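Side-chain contacts in oxidoreductase protein (Agrobacterium radiobacter, PDB 5UI9), which binds NAD and a small dihydroxy acid and probably catalyses an NAD-dependent oxidation or reduction: residues T131-V136 with L184-F189; F189-V194 with N222-I227. All blocks are in the same frame, centred on the assembly; numbering follows the deposited sequence.

Contact 1: residues T131-V136 with L184-F189; sequences TPIQAV and LDIARF
I133 and I186 make the tight half of this contact, with the methyl branches CG2 of both residues 3.9 Å apart. Their side chains meet at about a right angle, and the CD1 of I133 reaches the CD1 of I186 at 4.1 Å, so two branches of each isoleucine touch. With chi1 of I133 at -50°, CG1 sits beside the backbone N and CG2 is the branch carried across. The same methyl abuts the edge of the F189 ring, near its plane, at CD2. In the C-terminal domain of the Gfo/Idh/MocA fold, helices 131-141 and 175-191 lie side by side, the axes of their short segments 11.1 Å apart at closest and 27° from parallel; both isoleucines also rest on I246 of strand 245-250. The solvent side is less enclosed. Q134, partly exposed, starts out facing away from the other helix, bends at chi2, and brings NE2 to 3.6 Å from CZ of F189. Amide and ring planes are 24° apart, and NE2 comes in at a slant between face and edge, while giving a hydrogen bond to the backbone O of R128. The partly exposed F189 ring also has a cation-pi partner in K137.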
ATOM      1  N   THR A 131      18.337   2.025  13.130  1.00 31.75           N
ATOM      2  CA  THR A 131      18.426   0.632  13.593  1.00 33.15           C
ATOM      3  C   THR A 131      17.341  -0.311  13.018  1.00 31.77           C
ATOM      4  O   THR A 131      17.676  -1.378  12.514  1.00 31.19           O
ATOM      5  CB  THR A 131      18.457   0.577  15.134  1.00 35.63           C
ATOM      6  OG1 THR A 131      19.577   1.340  15.602  1.00 37.68           O
ATOM      7  CG2 THR A 131      18.570  -0.865  15.657  1.00 37.81           C
ATOM      8  N   PRO A 132      16.052   0.077  13.072  1.00 31.27           N
ATOM      9  CA  PRO A 132      15.035  -0.830  12.512  1.00 31.77           C
ATOM     10  C   PRO A 132      15.169  -1.094  11.008  1.00 31.88           C
ATOM     11  O   PRO A 132      14.874  -2.205  10.558  1.00 30.87           O
ATOM     12  CB  PRO A 132      13.704  -0.118  12.819  1.00 31.32           C
ATOM     13  CG  PRO A 132      14.078   1.294  13.108  1.00 31.80           C
ATOM     14  CD  PRO A 132      15.428   1.221  13.753  1.00 31.21           C
ATOM     15  N   ILE A 133      15.636  -0.103  10.251  1.00 30.21           N
ATOM     16  CA  ILE A 133      15.820  -0.273   8.803  1.00 32.53           C
ATOM     17  C   ILE A 133      17.028  -1.170   8.509  1.00 33.61           C
ATOM     18  O   ILE A 133      17.003  -1.984   7.587  1.00 34.70           O
ATOM     19  CB  ILE A 133      16.008   1.080   8.064  1.00 32.31           C
ATOM     20  CG1 ILE A 133      14.915   2.099   8.441  1.00 32.22           C
ATOM     21  CG2 ILE A 133      16.069   0.864   6.554  1.00 32.86           C
ATOM     22  CD1 ILE A 133      13.502   1.594   8.344  1.00 34.28           C
ATOM     23  N   GLN A 134      18.088  -0.993   9.289  1.00 34.63           N
ATOM     24  CA  GLN A 134      19.269  -1.858   9.234  1.00 36.15           C
ATOM     25  C   GLN A 134      18.907  -3.301   9.548  1.00 36.00           C
ATOM     26  O   GLN A 134      19.412  -4.217   8.904  1.00 37.24           O
ATOM     27  CB  GLN A 134      20.343  -1.370  10.216  1.00 37.66           C
ATOM     28  CG  GLN A 134      20.978  -0.043   9.813  1.00 38.90           C
ATOM     29  CD  GLN A 134      22.011  -0.200   8.714  1.00 39.65           C
ATOM     30  OE1 GLN A 134      22.964  -0.965   8.857  1.00 39.83           O
ATOM     31  NE2 GLN A 134      21.833   0.530   7.617  1.00 37.44           N
ATOM     32  N   ALA A 135      18.016  -3.496  10.518  1.00 34.17           N
ATOM     33  CA  ALA A 135      17.555  -4.838  10.879  1.00 34.43           C
ATOM     34  C   ALA A 135      16.763  -5.506   9.747  1.00 34.84           C
ATOM     35  O   ALA A 135      16.965  -6.686   9.467  1.00 37.10           O
ATOM     36  CB  ALA A 135      16.735  -4.794  12.156  1.00 34.56           C
ATOM     37  N   VAL A 136      15.875  -4.756   9.096  1.00 34.08           N
ATOM     38  CA  VAL A 136      15.137  -5.264   7.928  1.00 34.54           C
ATOM     39  C   VAL A 136      16.112  -5.710   6.827  1.00 35.69           C
ATOM     40  O   VAL A 136      15.965  -6.796   6.266  1.00 36.37           O
ATOM     41  CB  VAL A 136      14.122  -4.220   7.381  1.00 34.37           C
ATOM     42  CG1 VAL A 136      13.544  -4.634   6.024  1.00 35.27           C
ATOM     43  CG2 VAL A 136      12.992  -4.001   8.380  1.00 33.33           C
ATOM     44  N   LEU A 184      11.747   6.561  -0.319  1.00 27.48           N
ATOM     45  CA  LEU A 184      12.232   6.059  -1.608  1.00 29.02           C
ATOM     46  C   LEU A 184      13.659   5.511  -1.523  1.00 29.70           C
ATOM     47  O   LEU A 184      13.987   4.516  -2.180  1.00 31.54           O
ATOM     48  CB  LEU A 184      12.167   7.164  -2.671  1.00 28.86           C
ATOM     49  CG  LEU A 184      10.754   7.587  -3.087  1.00 28.55           C
ATOM     50  CD1 LEU A 184      10.789   8.919  -3.822  1.00 29.08           C
ATOM     51  CD2 LEU A 184      10.095   6.508  -3.940  1.00 28.62           C
ATOM     52  N   ASP A 185      14.500   6.162  -0.722  1.00 30.29           N
ATOM     53  CA  ASP A 185      15.859   5.671  -0.488  1.00 30.49           C
ATOM     54  C   ASP A 185      15.819   4.326   0.230  1.00 31.23           C
ATOM     55  O   ASP A 185      16.598   3.428  -0.101  1.00 30.37           O
ATOM     56  CB  ASP A 185      16.687   6.655   0.344  1.00 29.92           C
ATOM     57  CG  ASP A 185      18.155   6.275   0.386  1.00 31.30           C
ATOM     58  OD1 ASP A 185      18.844   6.483  -0.634  1.00 31.08           O
ATOM     59  OD2 ASP A 185      18.610   5.730   1.420  1.00 30.76           O
ATOM     60  N   ILE A 186      14.914   4.195   1.207  1.00 30.80           N
ATOM     61  CA  ILE A 186      14.751   2.925   1.920  1.00 30.57           C
ATOM     62  C   ILE A 186      14.291   1.838   0.943  1.00 30.26           C
ATOM     63  O   ILE A 186      14.813   0.735   0.968  1.00 29.13           O
ATOM     64  CB  ILE A 186      13.797   3.034   3.134  1.00 30.61           C
ATOM     65  CG1 ILE A 186      14.412   3.930   4.218  1.00 30.86           C
ATOM     66  CG2 ILE A 186      13.512   1.650   3.724  1.00 31.30           C
ATOM     67  CD1 ILE A 186      13.449   4.384   5.295  1.00 30.59           C
ATOM     68  N   ALA A 187      13.331   2.156   0.080  1.00 31.63           N
ATOM     69  CA  ALA A 187      12.846   1.190  -0.914  1.00 32.68           C
ATOM     70  C   ALA A 187      13.998   0.656  -1.777  1.00 33.64           C
ATOM     71  O   ALA A 187      14.098  -0.546  -2.001  1.00 33.09           O
ATOM     72  CB  ALA A 187      11.764   1.814  -1.785  1.00 34.05           C
ATOM     73  N   ARG A 188      14.878   1.554  -2.221  1.00 34.44           N
ATOM     74  CA  ARG A 188      16.099   1.172  -2.971  1.00 34.80           C
ATOM     75  C   ARG A 188      17.060   0.331  -2.149  1.00 33.32           C
ATOM     76  O   ARG A 188      17.567  -0.686  -2.616  1.00 34.43           O
ATOM     77  CB  ARG A 188      16.871   2.408  -3.425  1.00 35.59           C
ATOM     78  CG  ARG A 188      16.289   3.130  -4.616  1.00 36.65           C
ATOM     79  CD  ARG A 188      17.263   4.181  -5.128  1.00 37.40           C
ATOM     80  NE  ARG A 188      18.570   3.600  -5.460  1.00 37.11           N
ATOM     81  CZ  ARG A 188      19.740   3.872  -4.872  1.00 37.37           C
ATOM     82  NH1 ARG A 188      19.865   4.784  -3.902  1.00 36.76           N
ATOM     83  NH2 ARG A 188      20.821   3.226  -5.285  1.00 38.34           N
ATOM     84  N   PHE A 189      17.325   0.796  -0.933  1.00 32.24           N
ATOM     85  CA  PHE A 189      18.220   0.124   0.007  1.00 33.11           C
ATOM     86  C   PHE A 189      17.800  -1.330   0.242  1.00 33.59           C
ATOM     87  O   PHE A 189      18.634  -2.224   0.236  1.00 33.37           O
ATOM     88  CB  PHE A 189      18.244   0.918   1.322  1.00 32.27           C
ATOM     89  CG  PHE A 189      19.149   0.354   2.379  1.00 32.02           C
ATOM     90  CD1 PHE A 189      20.512   0.171   2.132  1.00 33.01           C
ATOM     91  CD2 PHE A 189      18.653   0.044   3.642  1.00 31.55           C
ATOM     92  CE1 PHE A 189      21.348  -0.333   3.121  1.00 32.77           C
ATOM     93  CE2 PHE A 189      19.482  -0.459   4.634  1.00 32.02           C
ATOM     94  CZ  PHE A 189      20.839  -0.641   4.374  1.00 32.76           C
TER

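Contact 2: residues F189-V194 with N222-I227; sequences FILGDV and NGATSI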
ATOM      1  N   PHE A 189      17.325   0.796  -0.933  1.00 32.24           N
ATOM      2  CA  PHE A 189      18.220   0.124   0.007  1.00 33.11           C
ATOM      3  C   PHE A 189      17.800  -1.330   0.242  1.00 33.59           C
ATOM      4  O   PHE A 189      18.634  -2.224   0.236  1.00 33.37           O
ATOM      5  CB  PHE A 189      18.244   0.918   1.322  1.00 32.27           C
ATOM      6  CG  PHE A 189      19.149   0.354   2.379  1.00 32.02           C
ATOM      7  CD1 PHE A 189      20.512   0.171   2.132  1.00 33.01           C
ATOM      8  CD2 PHE A 189      18.653   0.044   3.642  1.00 31.55           C
ATOM      9  CE1 PHE A 189      21.348  -0.333   3.121  1.00 32.77           C
ATOM     10  CE2 PHE A 189      19.482  -0.459   4.634  1.00 32.02           C
ATOM     11  CZ  PHE A 189      20.839  -0.641   4.374  1.00 32.76           C
ATOM     12  N   ILE A 190      16.495  -1.553   0.426  1.00 33.92           N
ATOM     13  CA  ILE A 190      15.953  -2.885   0.698  1.00 34.03           C
ATOM     14  C   ILE A 190      15.754  -3.735  -0.566  1.00 35.55           C
ATOM     15  O   ILE A 190      16.173  -4.888  -0.590  1.00 35.59           O
ATOM     16  CB  ILE A 190      14.618  -2.793   1.489  1.00 33.75           C
ATOM     17  CG1 ILE A 190      14.820  -2.033   2.816  1.00 34.51           C
ATOM     18  CG2 ILE A 190      14.036  -4.175   1.754  1.00 33.45           C
ATOM     19  CD1 ILE A 190      16.015  -2.481   3.640  1.00 35.15           C
ATOM     20  N   LEU A 191      15.100  -3.187  -1.591  1.00 36.38           N
ATOM     21  CA  LEU A 191      14.709  -3.976  -2.782  1.00 38.29           C
ATOM     22  C   LEU A 191      15.456  -3.626  -4.073  1.00 39.09           C
ATOM     23  O   LEU A 191      15.096  -4.126  -5.145  1.00 39.87           O
ATOM     24  CB  LEU A 191      13.199  -3.855  -3.015  1.00 37.43           C
ATOM     25  CG  LEU A 191      12.294  -4.380  -1.902  1.00 37.01           C
ATOM     26  CD1 LEU A 191      10.841  -4.127  -2.266  1.00 36.38           C
ATOM     27  CD2 LEU A 191      12.530  -5.860  -1.644  1.00 37.61           C
ATOM     28  N   GLY A 192      16.502  -2.801  -3.972  1.00 39.39           N
ATOM     29  CA  GLY A 192      17.317  -2.427  -5.130  1.00 38.60           C
ATOM     30  C   GLY A 192      16.732  -1.334  -6.010  1.00 38.64           C
ATOM     31  O   GLY A 192      15.588  -0.880  -5.816  1.00 35.79           O
ATOM     32  N   ASP A 193      17.523  -0.943  -7.008  1.00 38.70           N
ATOM     33  CA  ASP A 193      17.207   0.186  -7.891  1.00 38.93           C
ATOM     34  C   ASP A 193      15.926  -0.062  -8.688  1.00 38.83           C
ATOM     35  O   ASP A 193      15.528  -1.214  -8.913  1.00 39.38           O
ATOM     36  CB  ASP A 193      18.372   0.487  -8.854  1.00 40.42           C
ATOM     37  CG  ASP A 193      19.670   0.867  -8.131  1.00 40.51           C
ATOM     38  OD1 ASP A 193      19.613   1.390  -6.995  1.00 38.85           O
ATOM     39  OD2 ASP A 193      20.753   0.643  -8.711  1.00 41.05           O
ATOM     40  N   VAL A 194      15.316   1.041  -9.120  1.00 38.39           N
ATOM     41  CA  VAL A 194      13.969   1.061  -9.677  1.00 38.94           C
ATOM     42  C   VAL A 194      14.032   1.294 -11.183  1.00 40.00           C
ATOM     43  O   VAL A 194      14.815   2.125 -11.652  1.00 40.36           O
ATOM     44  CB  VAL A 194      13.136   2.182  -9.002  1.00 39.36           C
ATOM     45  CG1 VAL A 194      11.771   2.363  -9.666  1.00 39.28           C
ATOM     46  CG2 VAL A 194      12.979   1.901  -7.509  1.00 38.68           C
ATOM     47  N   ASN A 222      14.957  -5.880 -10.220  1.00 44.90           N
ATOM     48  CA  ASN A 222      14.951  -7.322  -9.883  1.00 45.86           C
ATOM     49  C   ASN A 222      13.579  -8.026  -9.989  1.00 46.63           C
ATOM     50  O   ASN A 222      13.468  -9.201  -9.635  1.00 47.20           O
ATOM     51  CB  ASN A 222      15.558  -7.557  -8.478  1.00 45.75           C
ATOM     52  CG  ASN A 222      14.677  -7.040  -7.330  1.00 45.80           C
ATOM     53  OD1 ASN A 222      13.482  -6.769  -7.490  1.00 45.94           O
ATOM     54  ND2 ASN A 222      15.280  -6.907  -6.158  1.00 45.17           N
ATOM     55  N   GLY A 223      12.537  -7.312 -10.421  1.00 44.94           N
ATOM     56  CA  GLY A 223      11.208  -7.895 -10.586  1.00 45.18           C
ATOM     57  C   GLY A 223      10.229  -7.553  -9.478  1.00 43.04           C
ATOM     58  O   GLY A 223       9.025  -7.595  -9.703  1.00 46.13           O
ATOM     59  N   ALA A 224      10.733  -7.213  -8.288  1.00 41.89           N
ATOM     60  CA  ALA A 224       9.880  -6.846  -7.150  1.00 39.54           C
ATOM     61  C   ALA A 224       9.020  -5.617  -7.428  1.00 36.94           C
ATOM     62  O   ALA A 224       9.405  -4.737  -8.189  1.00 36.17           O
ATOM     63  CB  ALA A 224      10.714  -6.621  -5.891  1.00 39.34           C
ATOM     64  N   THR A 225       7.840  -5.597  -6.818  1.00 36.14           N
ATOM     65  CA  THR A 225       6.941  -4.453  -6.844  1.00 35.30           C
ATOM     66  C   THR A 225       6.886  -3.887  -5.438  1.00 34.34           C
ATOM     67  O   THR A 225       6.866  -4.646  -4.473  1.00 35.18           O
ATOM     68  CB  THR A 225       5.518  -4.876  -7.243  1.00 35.32           C
ATOM     69  OG1 THR A 225       5.548  -5.520  -8.516  1.00 36.47           O
ATOM     70  CG2 THR A 225       4.576  -3.673  -7.302  1.00 35.31           C
ATOM     71  N   SER A 226       6.852  -2.565  -5.310  1.00 33.78           N
ATOM     72  CA  SER A 226       6.630  -1.962  -4.004  1.00 33.71           C
ATOM     73  C   SER A 226       5.724  -0.732  -4.043  1.00 32.81           C
ATOM     74  O   SER A 226       5.529  -0.108  -5.094  1.00 32.53           O
ATOM     75  CB  SER A 226       7.959  -1.663  -3.298  1.00 34.21           C
ATOM     76  OG  SER A 226       8.520  -0.445  -3.732  1.00 34.73           O
ATOM     77  N   ILE A 227       5.145  -0.443  -2.878  1.00 32.62           N
ATOM     78  CA  ILE A 227       4.387   0.768  -2.617  1.00 32.46           C
ATOM     79  C   ILE A 227       5.168   1.628  -1.625  1.00 30.32           C
ATOM     80  O   ILE A 227       5.591   1.143  -0.573  1.00 29.18           O
ATOM     81  CB  ILE A 227       3.008   0.441  -2.000  1.00 34.68           C
ATOM     82  CG1 ILE A 227       2.149  -0.372  -2.982  1.00 38.92           C
ATOM     83  CG2 ILE A 227       2.273   1.704  -1.560  1.00 34.90           C
ATOM     84  CD1 ILE A 227       1.805   0.345  -4.274  1.00 41.12           C
TER
HETATM   85  O   HOH W   1      15.987  -3.978  -7.827  1.00 36.69           O
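The carboxamide of N222 presents one face to L191: the carbonyl O of L191 stands well above the amide plane, 3.0 Å from ND2. A water lies over that same face, almost directly above CG. At the rim of the group, OD1 accepts the backbone N-H of A224 at 2.9 Å, in a fairly straight bond (161° at the hydrogen). The donor is tilted 18° from the carbonyl plane, to the side away from L191. This is an Asx turn. Here CG of N222 lies between the backbone N and the carbonyl carbon (chi1 70°), which brings OD1 to the A224 amide within the turn linking strands 213-220 and 225-231, a beta hairpin of the C-terminal domain.

Below the turn the contact becomes apolar. L191, the last residue of helix 175-191, extends CD1 to the CB of S226 at 3.9 Å and, more loosely, to the CB of A224. L191 also packs on P148 and F153 of strand 148-156, whereas the hydroxyl of S226 is bonded to H220 of the neighbouring strand. T225 points away from the helix end and packs on T215 of the second subunit.

At G192 the chain leaves the helix with a positive phi and swings into strand 194-202. The water sits between this exit and the hairpin turn, donating to L191 O at 2.8 Å and to D193 O at 3.0 Å and accepting from N222 N. Both its hydrogens are thus used on one segment and a lone pair on the other, so the water bridges the backbones of the helix exit and the hairpin turn, adding a polar link to the leucine packing.

In the fold
Contacts 1 and 2 follow each other along helix 175-191, share F189, and have centres 11 Å apart. Contact 1 sets the helix against helix 131-141, and contact 2 packs its C-terminal end on the hairpin of the mixed sheet. Among the direct links between them are the salt bridge from R188 NH2 to D193 OD1 (2.8 Å) and the packing of V136 CG1 on I190 CD1 (4.1 Å). Contact 1 lies closer to the chain's centre, and its I186 side chain is about 10 Å from both the bound NAD and the bound dihydroxy acid; D178 and H182, earlier on the same helix, line the pocket of that acid.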